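Local coordinates for BH0493 protein (PDB 2QEE), which binds zinc and is a putative member of the amidohydrolase superfamily, probably using its metal centre in a hydrolase-type or related reaction, at the zinc ion site and the interface of chains A and B. Numbering follows the deposited sequence. Chains: chain A/B, BH0493 protein.

Contact 1: the zinc ion site. Residues chain A 28, 30, 221, 260, 327, 357. With ZN (zinc ion), chain C.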
loop_
_atom_site.group_PDB
_atom_site.type_symbol
_atom_site.label_atom_id
_atom_site.label_comp_id
_atom_site.label_asym_id
_atom_site.label_seq_id
_atom_site.Cartn_x
_atom_site.Cartn_y
_atom_site.Cartn_z
ATOM N N HIS A 28 -5.416 21.721 -11.946
ATOM C CA HIS A 28 -6.826 21.304 -11.836
ATOM C C HIS A 28 -7.374 21.898 -10.524
ATOM O O HIS A 28 -6.914 21.532 -9.421
ATOM C CB HIS A 28 -7.012 19.772 -11.894
ATOM C CG HIS A 28 -8.412 19.344 -11.564
ATOM N ND1 HIS A 28 -9.461 19.523 -12.442
ATOM C CD2 HIS A 28 -8.952 18.793 -10.448
ATOM C CE1 HIS A 28 -10.582 19.084 -11.886
ATOM N NE2 HIS A 28 -10.306 18.667 -10.663
ATOM N N HIS A 30 -11.226 24.030 -8.765
ATOM C CA HIS A 30 -12.637 24.422 -8.877
ATOM C C HIS A 30 -12.768 25.892 -8.539
ATOM O O HIS A 30 -13.741 26.295 -7.896
ATOM C CB HIS A 30 -13.496 23.535 -7.970
ATOM C CG HIS A 30 -13.595 22.147 -8.494
ATOM N ND1 HIS A 30 -14.593 21.752 -9.363
ATOM C CD2 HIS A 30 -12.752 21.088 -8.383
ATOM C CE1 HIS A 30 -14.386 20.498 -9.728
ATOM N NE2 HIS A 30 -13.273 20.074 -9.148
ATOM N N TYR A 221 -7.448 21.408 -21.639
ATOM C CA TYR A 221 -7.805 19.999 -21.790
ATOM C C TYR A 221 -9.317 19.835 -21.621
ATOM O O TYR A 221 -10.021 20.806 -21.202
ATOM C CB TYR A 221 -7.006 19.091 -20.812
ATOM C CG TYR A 221 -7.137 19.417 -19.307
ATOM C CD1 TYR A 221 -8.297 19.044 -18.587
ATOM C CD2 TYR A 221 -6.100 20.048 -18.605
ATOM C CE1 TYR A 221 -8.429 19.335 -17.215
ATOM C CE2 TYR A 221 -6.234 20.365 -17.218
ATOM C CZ TYR A 221 -7.395 19.999 -16.539
ATOM O OH TYR A 221 -7.522 20.258 -15.180
ATOM N N MET A 260 -10.248 11.422 -14.525
ATOM C CA MET A 260 -10.074 11.335 -13.093
ATOM C C MET A 260 -10.881 10.149 -12.623
ATOM O O MET A 260 -12.127 10.180 -12.553
ATOM C CB MET A 260 -10.452 12.640 -12.411
ATOM C CG MET A 260 -9.751 13.850 -13.074
ATOM S SD MET A 260 -10.089 15.404 -12.223
ATOM C CE MET A 260 -11.860 15.549 -12.403
ATOM N N TRP A 327 -5.076 13.159 -5.707
ATOM C CA TRP A 327 -6.444 13.590 -5.724
ATOM C C TRP A 327 -7.205 13.181 -4.474
ATOM O O TRP A 327 -7.260 11.970 -4.167
ATOM C CB TRP A 327 -7.044 12.960 -7.009
ATOM C CG TRP A 327 -8.436 13.319 -7.288
ATOM C CD1 TRP A 327 -9.057 14.517 -7.019
ATOM C CD2 TRP A 327 -9.378 12.522 -8.024
ATOM N NE1 TRP A 327 -10.359 14.470 -7.480
ATOM C CE2 TRP A 327 -10.594 13.249 -8.059
ATOM C CE3 TRP A 327 -9.347 11.220 -8.557
ATOM C CZ2 TRP A 327 -11.745 12.752 -8.676
ATOM C CZ3 TRP A 327 -10.522 10.698 -9.158
ATOM C CH2 TRP A 327 -11.692 11.481 -9.217
ATOM N N ASP A 357 -7.005 21.041 -6.515
ATOM C CA ASP A 357 -8.440 20.784 -6.548
ATOM C C ASP A 357 -9.201 21.795 -5.652
ATOM O O ASP A 357 -10.242 21.447 -5.069
ATOM C CB ASP A 357 -8.734 19.357 -6.061
ATOM C CG ASP A 357 -9.843 18.709 -6.804
ATOM O OD1 ASP A 357 -10.549 19.381 -7.572
ATOM O OD2 ASP A 357 -10.028 17.496 -6.618
HETATM ZN ZN ZN C . -11.726 18.257 -8.981
HETATM O O HOH W 1 -12.441 16.771 -8.666
#
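Two imidazoles and a carboxylate converge on a partly occupied zinc ion from three nearly perpendicular directions, and a water takes the remaining corner of a near-tetrahedral shell. Histidine suits the first two places because its ring is rigid and offers a nitrogen lone pair at its far tip. A:His28 sends that tip inward with CG anti to the backbone N (chi1 171°), and its NE2 lies 2.2 Å from ZN. A:His30 swings the other way, CG beside the backbone N (chi1 -71°), so that its NE2 meets ZN at 2.4 Å from another side, the two nitrogens subtending 103° at the metal. A:Asp357 brings a negative charge that would partly balance the zinc. Its OD1 bonds ZN at 2.2 Å and lies at the edge of the A:His30 ring, in its plane. The other oxygen, OD2, is 3.0 Å from ZN, at most a loose ligand, and stands 3.2 Å from the O of water 1. That water is modelled too close to the metal for its bond length to carry meaning; in the hydrolytic members of the superfamily a metal-bound water is the usual nucleophile, and this water may mark that position. The indole NE1 of A:Trp327 points toward it, but only as a weak contact. Around A:His28 a second shell forms: the thioether SD of A:Met260 lies over one face near its rim, 3.6 Å above the ring plane, while the phenol OH of A:Tyr221 sits at the ring edge, weakly facing ND1. The histidines form the HxH motif just after strand 24-26, and A:Asp357 lies in the loop before helix 363-388, placing the zinc at the mouth of the (β/α)-barrel expected for this superfamily.

Contact 2: the interface of chains A and B. Residues chain A 383, 386, 391-392, 397, 400-401; chain B 81, 85-86, 88-91, 99, 109, 112.
Carboxylate oxygen OD2 of A:Asp401 is gripped by two short hydrogen bonds, one on each lone pair. The hydroxyl OG of B:Ser89 comes across the interface to the syn side at 2.6 Å from OD2, and the phenol OH of A:Tyr383 takes the anti side at 2.7 Å from OD2. Aspartate, short and forked, suits this place: its other oxygen, OD1, is held side-on by NE and NH2 of A:Arg400, which pins that guanidinium so that its NH1 can reach the backbone O of B:Ile86 at 2.9 Å. The CA of B:Arg88 packs on one guanidinium face.

A second arginine works in the opposite direction. B:Arg112, extended from CG to NE, meets A:Glu397 end-on, NH1 lying 2.9 Å from OE2 and NH2 turning to OE1, both on syn lone pairs. The same NH2 also donates to the backbone O of A:Glu392 at 2.8 Å, nearly along the C=O axis (169°). The guanidinium of B:Arg112 lies parallel to the indole of A:Trp391, the planes 4° apart, over the CZ2 rim of its six-membered ring, with NE 3.8 Å from that ring's centroid in a cation-pi contact. An alanine in place of B:Arg112 would remove the bonds to A:Glu397 and to the A:Glu392 carbonyl, take the cation-pi partner from one indole face, and would probably loosen this part of the interface.

A:Trp391 is the broad, flat side chain that such a slot calls for. B:Leu99 CD2 touches its CE3 at 3.7 Å, and B:Trp81 meets its rim tip to tip. B:Pro90 points its CG at the face opposite the arginine, 4.0 Å from the centroid of the six-membered ring of A:Trp391.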
loop_
_atom_site.group_PDB
_atom_site.type_symbol
_atom_site.label_atom_id
_atom_site.label_comp_id
_atom_site.label_asym_id
_atom_site.label_seq_id
_atom_site.Cartn_x
_atom_site.Cartn_y
_atom_site.Cartn_z
ATOM N N TYR A 383 18.155 13.978 -4.532
ATOM C CA TYR A 383 19.414 14.645 -4.890
ATOM C C TYR A 383 20.541 14.134 -4.027
ATOM O O TYR A 383 21.657 13.908 -4.503
ATOM C CB TYR A 383 19.334 16.159 -4.743
ATOM C CG TYR A 383 18.493 16.864 -5.769
ATOM C CD1 TYR A 383 18.759 16.717 -7.153
ATOM C CD2 TYR A 383 17.468 17.714 -5.375
ATOM C CE1 TYR A 383 18.001 17.406 -8.124
ATOM C CE2 TYR A 383 16.702 18.412 -6.324
ATOM C CZ TYR A 383 16.960 18.243 -7.699
ATOM O OH TYR A 383 16.134 18.954 -8.593
ATOM N N ILE A 386 22.023 10.941 -5.358
ATOM C CA ILE A 386 22.954 11.063 -6.506
ATOM C C ILE A 386 24.224 11.852 -6.136
ATOM O O ILE A 386 25.309 11.556 -6.671
ATOM C CB ILE A 386 22.280 11.603 -7.806
ATOM C CG1 ILE A 386 21.640 12.982 -7.607
ATOM C CG2 ILE A 386 21.272 10.572 -8.369
ATOM C CD1 ILE A 386 21.101 13.529 -8.943
ATOM N N TRP A 391 27.690 12.508 -8.302
ATOM C CA TRP A 391 27.156 13.505 -9.221
ATOM C C TRP A 391 27.193 14.884 -8.581
ATOM O O TRP A 391 27.032 15.038 -7.355
ATOM C CB TRP A 391 25.712 13.180 -9.560
ATOM C CG TRP A 391 25.118 13.929 -10.678
ATOM C CD1 TRP A 391 24.180 14.937 -10.599
ATOM C CD2 TRP A 391 25.339 13.694 -12.067
ATOM N NE1 TRP A 391 23.812 15.331 -11.854
ATOM C CE2 TRP A 391 24.512 14.603 -12.781
ATOM C CE3 TRP A 391 26.170 12.817 -12.777
ATOM C CZ2 TRP A 391 24.489 14.657 -14.169
ATOM C CZ3 TRP A 391 26.128 12.852 -14.152
ATOM C CH2 TRP A 391 25.308 13.776 -14.844
ATOM N N GLU A 392 27.471 15.890 -9.398
ATOM C CA GLU A 392 27.426 17.269 -8.891
ATOM C C GLU A 392 26.164 17.952 -9.401
ATOM O O GLU A 392 26.013 18.199 -10.600
ATOM C CB GLU A 392 28.663 18.047 -9.340
ATOM C CG GLU A 392 29.965 17.650 -8.617
ATOM C CD GLU A 392 31.132 18.653 -8.827
ATOM O OE1 GLU A 392 31.843 18.920 -7.829
ATOM O OE2 GLU A 392 31.337 19.160 -9.965
ATOM N N GLU A 397 20.353 23.655 -11.857
ATOM C CA GLU A 397 19.696 22.400 -12.254
ATOM C C GLU A 397 18.500 22.093 -11.341
ATOM O O GLU A 397 17.489 21.655 -11.828
ATOM C CB GLU A 397 20.681 21.256 -12.293
ATOM C CG GLU A 397 21.634 21.384 -13.573
ATOM C CD GLU A 397 22.844 20.516 -13.498
ATOM O OE1 GLU A 397 23.116 19.968 -12.419
ATOM O OE2 GLU A 397 23.542 20.418 -14.533
ATOM N N ARG A 400 15.623 24.321 -12.380
ATOM C CA ARG A 400 15.047 23.802 -13.587
ATOM C C ARG A 400 14.108 22.637 -13.238
ATOM O O ARG A 400 12.989 22.560 -13.752
ATOM C CB ARG A 400 16.186 23.269 -14.481
ATOM C CG ARG A 400 15.708 22.574 -15.772
ATOM C CD ARG A 400 16.843 21.761 -16.369
ATOM N NE ARG A 400 17.315 20.755 -15.407
ATOM C CZ ARG A 400 18.447 20.078 -15.513
ATOM N NH1 ARG A 400 19.241 20.312 -16.556
ATOM N NH2 ARG A 400 18.791 19.191 -14.573
ATOM N N ASP A 401 14.593 21.685 -12.450
ATOM C CA ASP A 401 13.802 20.447 -12.232
ATOM C C ASP A 401 12.508 20.852 -11.486
ATOM O O ASP A 401 11.411 20.335 -11.747
ATOM C CB ASP A 401 14.570 19.400 -11.371
ATOM C CG ASP A 401 15.884 18.900 -12.013
ATOM O OD1 ASP A 401 16.042 18.915 -13.262
ATOM O OD2 ASP A 401 16.745 18.485 -11.210
ATOM N N TRP B 81 21.895 9.625 -22.243
ATOM C CA TRP B 81 22.714 10.437 -21.342
ATOM C C TRP B 81 22.249 11.880 -21.385
ATOM O O TRP B 81 21.973 12.497 -20.333
ATOM C CB TRP B 81 24.214 10.305 -21.734
ATOM C CG TRP B 81 25.162 11.030 -20.855
ATOM C CD1 TRP B 81 25.799 12.212 -21.131
ATOM C CD2 TRP B 81 25.607 10.637 -19.535
ATOM N NE1 TRP B 81 26.584 12.583 -20.061
ATOM C CE2 TRP B 81 26.522 11.619 -19.096
ATOM C CE3 TRP B 81 25.343 9.536 -18.708
ATOM C CZ2 TRP B 81 27.162 11.558 -17.846
ATOM C CZ3 TRP B 81 25.970 9.476 -17.471
ATOM C CH2 TRP B 81 26.893 10.480 -17.057
ATOM N N PHE B 85 20.230 12.675 -17.964
ATOM C CA PHE B 85 21.266 13.086 -17.044
ATOM C C PHE B 85 21.626 14.561 -17.180
ATOM O O PHE B 85 21.936 15.234 -16.210
ATOM C CB PHE B 85 22.518 12.211 -17.260
ATOM C CG PHE B 85 22.325 10.752 -16.892
ATOM C CD1 PHE B 85 22.870 10.239 -15.705
ATOM C CD2 PHE B 85 21.606 9.897 -17.737
ATOM C CE1 PHE B 85 22.708 8.872 -15.364
ATOM C CE2 PHE B 85 21.426 8.536 -17.429
ATOM C CZ PHE B 85 21.982 8.008 -16.249
ATOM N N ILE B 86 21.637 15.043 -18.420
ATOM C CA ILE B 86 22.001 16.439 -18.698
ATOM C C ILE B 86 20.824 17.435 -18.696
ATOM O O ILE B 86 20.897 18.472 -18.029
ATOM C CB ILE B 86 22.805 16.524 -20.041
ATOM C CG1 ILE B 86 23.972 15.514 -20.031
ATOM C CG2 ILE B 86 23.273 17.930 -20.251
ATOM C CD1 ILE B 86 24.931 15.557 -18.800
ATOM N N ARG B 88 17.675 16.853 -17.623
ATOM C CA ARG B 88 17.025 16.717 -16.295
ATOM C C ARG B 88 17.999 16.018 -15.348
ATOM O O ARG B 88 18.856 15.249 -15.798
ATOM C CB ARG B 88 15.759 15.877 -16.394
ATOM C CG ARG B 88 14.706 16.470 -17.286
ATOM C CD ARG B 88 14.840 15.878 -18.719
ATOM N NE ARG B 88 14.141 16.707 -19.726
ATOM C CZ ARG B 88 14.196 16.454 -21.047
ATOM N NH1 ARG B 88 14.917 15.438 -21.516
ATOM N NH2 ARG B 88 13.534 17.236 -21.892
ATOM N N SER B 89 17.862 16.273 -14.047
ATOM C CA SER B 89 18.738 15.559 -13.069
ATOM C C SER B 89 18.394 14.084 -13.049
ATOM O O SER B 89 17.218 13.736 -13.016
ATOM C CB SER B 89 18.676 16.138 -11.658
ATOM O OG SER B 89 19.089 17.503 -11.609
ATOM N N PRO B 90 19.434 13.200 -13.018
ATOM C CA PRO B 90 19.289 11.747 -13.063
ATOM C C PRO B 90 18.846 11.181 -11.705
ATOM O O PRO B 90 19.539 10.351 -11.109
ATOM C CB PRO B 90 20.717 11.242 -13.346
ATOM C CG PRO B 90 21.650 12.327 -12.896
ATOM C CD PRO B 90 20.854 13.641 -13.017
ATOM N N VAL B 91 17.682 11.631 -11.227
ATOM C CA VAL B 91 17.228 11.303 -9.866
ATOM C C VAL B 91 16.467 9.995 -9.802
ATOM O O VAL B 91 16.269 9.485 -8.708
ATOM C CB VAL B 91 16.311 12.426 -9.275
ATOM C CG1 VAL B 91 17.076 13.729 -8.935
ATOM C CG2 VAL B 91 15.143 12.688 -10.227
ATOM N N LEU B 99 25.077 5.912 -12.099
ATOM C CA LEU B 99 26.074 6.711 -11.383
ATOM C C LEU B 99 26.791 5.875 -10.308
ATOM O O LEU B 99 28.025 5.942 -10.167
ATOM C CB LEU B 99 25.443 7.981 -10.791
ATOM C CG LEU B 99 24.723 8.813 -11.862
ATOM C CD1 LEU B 99 24.113 10.059 -11.196
ATOM C CD2 LEU B 99 25.661 9.211 -13.059
ATOM N N PRO B 109 31.689 10.515 -11.633
ATOM C CA PRO B 109 30.509 11.141 -12.251
ATOM C C PRO B 109 30.498 12.653 -12.266
ATOM O O PRO B 109 29.759 13.225 -13.036
ATOM C CB PRO B 109 29.346 10.633 -11.380
ATOM C CG PRO B 109 29.795 9.315 -10.911
ATOM C CD PRO B 109 31.292 9.550 -10.592
ATOM N N ARG B 112 31.022 14.246 -15.692
ATOM C CA ARG B 112 30.079 13.930 -16.771
ATOM C C ARG B 112 30.772 13.481 -18.080
ATOM O O ARG B 112 30.237 13.628 -19.174
ATOM C CB ARG B 112 29.128 15.109 -17.016
ATOM C CG ARG B 112 28.431 15.504 -15.694
ATOM C CD ARG B 112 27.348 16.523 -15.918
ATOM N NE ARG B 112 26.848 17.006 -14.635
ATOM C CZ ARG B 112 25.879 17.890 -14.527
ATOM N NH1 ARG B 112 25.356 18.421 -15.630
ATOM N NH2 ARG B 112 25.466 18.276 -13.314
HETATM O O HOH W 2 21.763 17.554 -12.191
HETATM O O HOH W 3 21.163 17.717 -14.974
HETATM O O HOH W 4 28.092 15.621 -12.366
#

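About 31 Å separates the centres of the C-alpha atoms of contact 1 and contact 2, and they share no residue. One ligand of contact 1 nevertheless lies just upstream in sequence of the chain A side of contact 2: the loop that supplies the aspartate runs into helix 363-388, whose far end, with the following loop and helix 395-414, builds that side. Packing between subunits could thus steady the C-terminal helices, although any influence on the zinc would be indirect, through helix 363-388. Three copies make up the deposited assembly, which may or may not be the biological oligomer.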